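Local coordinates for terminase large subunit (PDB 2WBN), which cuts the viral genome with its C-terminal nuclease domain, the part in this model, and drives DNA into empty capsids as an ATP-powered motor, at residues I40-G54 against V67-I81. Residues are numbered along the deposited sequence; the frame is centred on the assembly and turned at random.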
loop_
_atom_site.group_PDB
_atom_site.type_symbol
_atom_site.label_atom_id
_atom_site.label_comp_id
_atom_site.label_asym_id
_atom_site.label_seq_id
_atom_site.Cartn_x
_atom_site.Cartn_y
_atom_site.Cartn_z
ATOM N N ILE A 40 15.778 0.964 -7.145
ATOM C CA ILE A 40 15.145 -0.116 -7.917
ATOM C C ILE A 40 15.338 0.170 -9.409
ATOM O O ILE A 40 14.893 1.207 -9.893
ATOM C CB ILE A 40 13.637 -0.255 -7.594
ATOM C CG1 ILE A 40 13.445 -0.662 -6.124
ATOM C CG2 ILE A 40 12.989 -1.286 -8.514
ATOM C CD1 ILE A 40 12.062 -0.404 -5.561
ATOM N N THR A 41 16.018 -0.733 -10.124
ATOM C CA THR A 41 16.289 -0.545 -11.561
ATOM C C THR A 41 15.132 -1.039 -12.435
ATOM O O THR A 41 14.277 -1.836 -12.016
ATOM C CB THR A 41 17.582 -1.271 -12.035
ATOM O OG1 THR A 41 17.437 -2.678 -11.832
ATOM C CG2 THR A 41 18.838 -0.761 -11.298
ATOM N N ASP A 42 15.113 -0.549 -13.664
ATOM C CA ASP A 42 14.153 -1.014 -14.662
ATOM C C ASP A 42 14.238 -2.537 -14.859
ATOM O O ASP A 42 13.214 -3.216 -14.981
ATOM C CB ASP A 42 14.423 -0.302 -15.987
ATOM C CG ASP A 42 13.761 1.066 -16.072
ATOM O OD1 ASP A 42 13.157 1.548 -15.079
ATOM O OD2 ASP A 42 13.861 1.670 -17.164
ATOM N N ALA A 43 15.460 -3.057 -14.849
ATOM C CA ALA A 43 15.716 -4.484 -15.025
ATOM C C ALA A 43 15.107 -5.290 -13.894
ATOM O O ALA A 43 14.542 -6.356 -14.127
ATOM C CB ALA A 43 17.212 -4.743 -15.118
ATOM N N GLU A 44 15.211 -4.772 -12.674
ATOM C CA GLU A 44 14.618 -5.414 -11.512
ATOM C C GLU A 44 13.099 -5.470 -11.601
ATOM O O GLU A 44 12.503 -6.505 -11.327
ATOM C CB GLU A 44 14.989 -4.668 -10.235
ATOM C CG GLU A 44 16.427 -4.798 -9.807
ATOM C CD GLU A 44 16.651 -4.047 -8.523
ATOM O OE1 GLU A 44 16.339 -4.611 -7.449
ATOM O OE2 GLU A 44 17.074 -2.876 -8.592
ATOM N N VAL A 45 12.483 -4.346 -11.956
ATOM C CA VAL A 45 11.034 -4.277 -12.116
ATOM C C VAL A 45 10.616 -5.281 -13.177
ATOM O O VAL A 45 9.581 -5.908 -13.063
ATOM C CB VAL A 45 10.557 -2.852 -12.505
ATOM C CG1 VAL A 45 9.080 -2.858 -12.903
ATOM C CG2 VAL A 45 10.809 -1.865 -11.350
ATOM N N ALA A 46 11.445 -5.454 -14.198
ATOM C CA ALA A 46 11.170 -6.443 -15.230
ATOM C C ALA A 46 11.082 -7.885 -14.679
ATOM O O ALA A 46 10.266 -8.656 -15.160
ATOM C CB ALA A 46 12.198 -6.346 -16.324
ATOM N N ARG A 47 11.890 -8.230 -13.668
ATOM C CA ARG A 47 11.927 -9.597 -13.100
ATOM C C ARG A 47 10.925 -9.865 -11.985
ATOM O O ARG A 47 10.535 -11.013 -11.783
ATOM C CB ARG A 47 13.303 -9.931 -12.514
ATOM C CG ARG A 47 14.469 -9.769 -13.446
ATOM C CD ARG A 47 15.749 -10.351 -12.839
ATOM N NE ARG A 47 16.825 -9.354 -12.851
ATOM C CZ ARG A 47 17.246 -8.651 -11.799
ATOM N NH1 ARG A 47 16.729 -8.845 -10.590
ATOM N NH2 ARG A 47 18.221 -7.757 -11.956
ATOM N N PHE A 48 10.558 -8.840 -11.222
ATOM C CA PHE A 48 9.675 -9.044 -10.076
ATOM C C PHE A 48 8.432 -9.795 -10.508
ATOM O O PHE A 48 7.760 -9.401 -11.469
ATOM C CB PHE A 48 9.238 -7.717 -9.444
ATOM C CG PHE A 48 10.351 -6.940 -8.774
ATOM C CD1 PHE A 48 11.437 -7.574 -8.192
ATOM C CD2 PHE A 48 10.274 -5.552 -8.692
ATOM C CE1 PHE A 48 12.451 -6.838 -7.568
ATOM C CE2 PHE A 48 11.288 -4.814 -8.072
ATOM C CZ PHE A 48 12.372 -5.466 -7.507
ATOM N N ASP A 49 8.116 -10.871 -9.796
ATOM C CA ASP A 49 6.982 -11.711 -10.179
ATOM C C ASP A 49 6.217 -12.289 -8.981
ATOM O O ASP A 49 5.599 -13.342 -9.079
ATOM C CB ASP A 49 7.463 -12.821 -11.127
ATOM C CG ASP A 49 6.556 -12.984 -12.346
ATOM O OD1 ASP A 49 5.468 -12.349 -12.392
ATOM O OD2 ASP A 49 6.938 -13.740 -13.260
ATOM N N ASN A 50 6.255 -11.583 -7.856
ATOM C CA ASN A 50 5.454 -11.933 -6.697
ATOM C C ASN A 50 4.762 -10.640 -6.264
ATOM O O ASN A 50 5.051 -10.059 -5.216
ATOM C CB ASN A 50 6.323 -12.533 -5.593
ATOM C CG ASN A 50 5.512 -13.235 -4.523
ATOM O OD1 ASN A 50 4.375 -13.632 -4.752
ATOM N ND2 ASN A 50 6.101 -13.403 -3.348
ATOM N N ILE A 51 3.852 -10.198 -7.125
ATOM C CA ILE A 51 3.212 -8.898 -6.999
ATOM C C ILE A 51 2.110 -8.906 -5.966
ATOM O O ILE A 51 1.341 -9.863 -5.850
ATOM C CB ILE A 51 2.643 -8.430 -8.357
ATOM C CG1 ILE A 51 3.791 -8.132 -9.332
ATOM C CG2 ILE A 51 1.746 -7.200 -8.188
ATOM C CD1 ILE A 51 4.098 -9.252 -10.259
ATOM N N ARG A 52 2.031 -7.811 -5.225
ATOM C CA ARG A 52 0.925 -7.541 -4.320
ATOM C C ARG A 52 0.427 -6.142 -4.562
ATOM O O ARG A 52 1.221 -5.196 -4.632
ATOM C CB ARG A 52 1.380 -7.663 -2.875
ATOM C CG ARG A 52 1.868 -9.033 -2.506
ATOM C CD ARG A 52 0.763 -10.051 -2.473
ATOM N NE ARG A 52 1.250 -11.294 -1.885
ATOM C CZ ARG A 52 1.939 -12.234 -2.533
ATOM N NH1 ARG A 52 2.334 -13.312 -1.868
ATOM N NH2 ARG A 52 2.242 -12.120 -3.829
ATOM N N GLN A 53 -0.894 -5.994 -4.677
ATOM C CA GLN A 53 -1.496 -4.684 -4.914
ATOM C C GLN A 53 -2.594 -4.393 -3.904
ATOM O O GLN A 53 -3.376 -5.289 -3.530
ATOM C CB GLN A 53 -2.032 -4.569 -6.341
ATOM C CG GLN A 53 -0.980 -4.832 -7.413
ATOM C CD GLN A 53 -1.512 -4.679 -8.821
ATOM O OE1 GLN A 53 -2.472 -5.350 -9.234
ATOM N NE2 GLN A 53 -0.886 -3.818 -9.572
ATOM N N GLY A 54 -2.626 -3.145 -3.450
ATOM C CA GLY A 54 -3.632 -2.673 -2.502
ATOM C C GLY A 54 -4.266 -1.365 -2.936
ATOM O O GLY A 54 -3.697 -0.615 -3.729
ATOM N N VAL A 67 -1.384 1.004 -4.533
ATOM C CA VAL A 67 0.035 0.607 -4.428
ATOM C C VAL A 67 0.255 -0.752 -5.096
ATOM O O VAL A 67 -0.626 -1.618 -5.058
ATOM C CB VAL A 67 0.530 0.596 -2.955
ATOM C CG1 VAL A 67 0.314 1.975 -2.306
ATOM C CG2 VAL A 67 -0.146 -0.550 -2.111
ATOM N N ARG A 68 1.432 -0.911 -5.713
ATOM C CA ARG A 68 1.900 -2.170 -6.266
ATOM C C ARG A 68 3.317 -2.441 -5.744
ATOM O O ARG A 68 4.196 -1.590 -5.882
ATOM C CB ARG A 68 1.899 -2.106 -7.785
ATOM C CG ARG A 68 2.463 -3.334 -8.519
ATOM C CD ARG A 68 2.587 -3.017 -10.020
ATOM N NE ARG A 68 3.103 -4.131 -10.838
ATOM C CZ ARG A 68 2.372 -5.104 -11.391
ATOM N NH1 ARG A 68 1.062 -5.161 -11.217
ATOM N NH2 ARG A 68 2.968 -6.054 -12.119
ATOM N N TRP A 69 3.495 -3.616 -5.144
ATOM C CA TRP A 69 4.757 -4.055 -4.537
ATOM C C TRP A 69 5.162 -5.432 -5.052
ATOM O O TRP A 69 4.319 -6.205 -5.512
ATOM C CB TRP A 69 4.558 -4.224 -3.044
ATOM C CG TRP A 69 4.235 -3.023 -2.280
ATOM C CD1 TRP A 69 2.993 -2.463 -2.098
ATOM C CD2 TRP A 69 5.143 -2.253 -1.502
ATOM N NE1 TRP A 69 3.096 -1.356 -1.289
ATOM C CE2 TRP A 69 4.404 -1.214 -0.899
ATOM C CE3 TRP A 69 6.519 -2.310 -1.286
ATOM C CZ2 TRP A 69 5.003 -0.253 -0.090
ATOM C CZ3 TRP A 69 7.109 -1.358 -0.485
ATOM C CH2 TRP A 69 6.367 -0.348 0.104
ATOM N N HIS A 70 6.445 -5.750 -4.912
ATOM C CA HIS A 70 6.953 -7.103 -5.073
ATOM C C HIS A 70 7.401 -7.631 -3.716
ATOM O O HIS A 70 8.009 -6.904 -2.918
ATOM C CB HIS A 70 8.142 -7.146 -6.026
ATOM C CG HIS A 70 8.859 -8.467 -6.023
ATOM N ND1 HIS A 70 8.290 -9.623 -6.506
ATOM C CD2 HIS A 70 10.089 -8.815 -5.574
ATOM C CE1 HIS A 70 9.137 -10.627 -6.360
ATOM N NE2 HIS A 70 10.241 -10.162 -5.803
ATOM N N TYR A 71 7.152 -8.919 -3.502
ATOM C CA TYR A 71 7.408 -9.578 -2.234
ATOM C C TYR A 71 8.448 -10.676 -2.385
ATOM O O TYR A 71 8.193 -11.689 -3.035
ATOM C CB TYR A 71 6.102 -10.190 -1.731
ATOM C CG TYR A 71 6.181 -10.834 -0.367
ATOM C CD1 TYR A 71 7.070 -10.378 0.606
ATOM C CD2 TYR A 71 5.345 -11.892 -0.041
ATOM C CE1 TYR A 71 7.117 -10.956 1.853
ATOM C CE2 TYR A 71 5.383 -12.466 1.198
ATOM C CZ TYR A 71 6.266 -11.998 2.147
ATOM O OH TYR A 71 6.310 -12.592 3.389
ATOM N N ASP A 72 9.629 -10.468 -1.802
ATOM C CA ASP A 72 10.646 -11.514 -1.707
ATOM C C ASP A 72 10.468 -12.171 -0.338
ATOM O O ASP A 72 10.966 -11.679 0.679
ATOM C CB ASP A 72 12.055 -10.914 -1.863
ATOM C CG ASP A 72 13.150 -11.970 -1.961
ATOM O OD1 ASP A 72 13.009 -13.077 -1.407
ATOM O OD2 ASP A 72 14.179 -11.679 -2.595
ATOM N N LYS A 73 9.728 -13.274 -0.319
ATOM C CA LYS A 73 9.396 -13.963 0.928
ATOM C C LYS A 73 10.621 -14.522 1.655
ATOM O O LYS A 73 10.720 -14.396 2.880
ATOM C CB LYS A 73 8.379 -15.074 0.653
ATOM C CG LYS A 73 7.913 -15.808 1.902
ATOM C CD LYS A 73 6.768 -16.777 1.626
ATOM C CE LYS A 73 6.442 -17.577 2.886
ATOM N NZ LYS A 73 5.650 -18.821 2.633
ATOM N N ARG A 74 11.549 -15.122 0.910
ATOM C CA ARG A 74 12.737 -15.736 1.509
ATOM C C ARG A 74 13.631 -14.714 2.232
ATOM O O ARG A 74 14.174 -15.010 3.292
ATOM C CB ARG A 74 13.571 -16.466 0.447
ATOM C CG ARG A 74 12.847 -17.553 -0.338
ATOM C CD ARG A 74 13.820 -18.151 -1.355
ATOM N NE ARG A 74 13.247 -19.160 -2.250
ATOM C CZ ARG A 74 13.932 -19.795 -3.207
ATOM N NH1 ARG A 74 15.228 -19.533 -3.402
ATOM N NH2 ARG A 74 13.331 -20.704 -3.976
ATOM N N LYS A 75 13.786 -13.523 1.655
ATOM C CA LYS A 75 14.607 -12.472 2.261
ATOM C C LYS A 75 13.813 -11.562 3.195
ATOM O O LYS A 75 14.392 -10.671 3.830
ATOM C CB LYS A 75 15.266 -11.602 1.186
ATOM C CG LYS A 75 16.045 -12.371 0.136
ATOM C CD LYS A 75 16.978 -11.445 -0.642
ATOM C CE LYS A 75 18.020 -12.224 -1.420
ATOM N NZ LYS A 75 18.977 -11.298 -2.082
ATOM N N ASN A 76 12.496 -11.758 3.257
ATOM C CA ASN A 76 11.621 -10.894 4.051
ATOM C C ASN A 76 11.724 -9.433 3.645
ATOM O O ASN A 76 11.884 -8.546 4.488
ATOM C CB ASN A 76 11.915 -11.055 5.545
ATOM C CG ASN A 76 10.879 -11.866 6.237
ATOM O OD1 ASN A 76 10.899 -13.106 6.185
ATOM N ND2 ASN A 76 9.947 -11.186 6.894
ATOM N N ARG A 77 11.627 -9.196 2.344
ATOM C CA ARG A 77 11.677 -7.843 1.806
ATOM C C ARG A 77 10.512 -7.554 0.909
ATOM O O ARG A 77 9.998 -8.445 0.223
ATOM C CB ARG A 77 12.909 -7.623 0.949
ATOM C CG ARG A 77 14.195 -7.716 1.660
ATOM C CD ARG A 77 15.282 -7.323 0.678
ATOM N NE ARG A 77 16.593 -7.651 1.177
ATOM C CZ ARG A 77 17.691 -7.683 0.427
ATOM N NH1 ARG A 77 17.650 -7.408 -0.882
ATOM N NH2 ARG A 77 18.833 -8.005 0.992
ATOM N N ILE A 78 10.137 -6.286 0.875
ATOM C CA ILE A 78 9.162 -5.816 -0.091
ATOM C C ILE A 78 9.762 -4.652 -0.863
ATOM O O ILE A 78 10.581 -3.909 -0.330
ATOM C CB ILE A 78 7.818 -5.451 0.560
ATOM C CG1 ILE A 78 7.924 -4.266 1.525
ATOM C CG2 ILE A 78 7.200 -6.685 1.250
ATOM C CD1 ILE A 78 6.533 -3.785 2.032
ATOM N N TYR A 79 9.372 -4.527 -2.125
ATOM C CA TYR A 79 9.903 -3.524 -3.030
ATOM C C TYR A 79 8.737 -2.773 -3.654
ATOM O O TYR A 79 7.897 -3.408 -4.273
ATOM C CB TYR A 79 10.651 -4.198 -4.176
ATOM C CG TYR A 79 11.885 -4.974 -3.824
ATOM C CD1 TYR A 79 11.803 -6.301 -3.415
ATOM C CD2 TYR A 79 13.148 -4.396 -3.951
ATOM C CE1 TYR A 79 12.939 -7.017 -3.131
ATOM C CE2 TYR A 79 14.287 -5.111 -3.669
ATOM C CZ TYR A 79 14.173 -6.413 -3.253
ATOM O OH TYR A 79 15.293 -7.114 -2.979
ATOM N N ALA A 80 8.699 -1.443 -3.500
ATOM C CA ALA A 80 7.643 -0.613 -4.092
ATOM C C ALA A 80 7.874 -0.439 -5.581
ATOM O O ALA A 80 8.952 -0.010 -6.008
ATOM C CB ALA A 80 7.549 0.748 -3.379
ATOM N N ILE A 81 6.861 -0.787 -6.375
ATOM C CA ILE A 81 6.971 -0.755 -7.835
ATOM C C ILE A 81 6.283 0.479 -8.398
ATOM O O ILE A 81 6.850 1.204 -9.218
ATOM C CB ILE A 81 6.352 -2.026 -8.482
ATOM C CG1 ILE A 81 7.089 -3.281 -8.001
ATOM C CG2 ILE A 81 6.384 -1.913 -10.006
ATOM C CD1 ILE A 81 6.532 -4.618 -8.554
#
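Strand 51-54 pairs antiparallel with strand 67-72 in the central sheet of the nuclease domain, while Phe48, just past helix 42-47, lies across one face of the 67-72/77-81 hairpin. Arg52 and Trp69 form a hydrogen-bonded pair, Arg52 N to Trp69 O and Trp69 N to Arg52 O both 2.8 Å and nearly straight; Gly54 and Val67 make the next such pair. Toward Asn50, side-chain bonds join the backbone ones: Asn50 N donates a hydrogen bond to His70 ND1 (3.1 Å), in the imidazole plane, while Asn50 ND2 donates to Tyr71 O (2.7 Å), returning the backbone bond from Tyr71 N to Asn50 O. With CG anti to the backbone N (chi1 -165°), the Asn50 amide runs alongside the Tyr71 side chain. Arg52 NH2 holds Asn50 OD1 from above its carbonyl plane, and Arg52 NE is salt-bridged to Asp202, so the arginine ties the strand pair to the C-terminal segment.

On the face that carries Ile51, His70 and Arg68, the Phe48 and His70 rings are almost parallel (10°) but slid apart, each CB over the other's ring. The tip of Phe48, CZ, rests over one face of Tyr79, 3.7 Å from CG, and Ile81 CD1 packs beside Phe48 CD2 at 3.9 Å. Val45 CG1 touches Ile81 CG2 from the helix. Farther down this face, Ile51 CG1 and CG2 cover one face of the Arg68 guanidinium, with CG1 3.6 Å from NH2. Val67 and Trp69, facing the other way, meet helices 161-169 and 190-198. Strand 51-56 leads on to the manganese ligand Asp56, and the antiparallel 51-56, 64-72 and 77-86 strands are the meander of an RNase H-like fold.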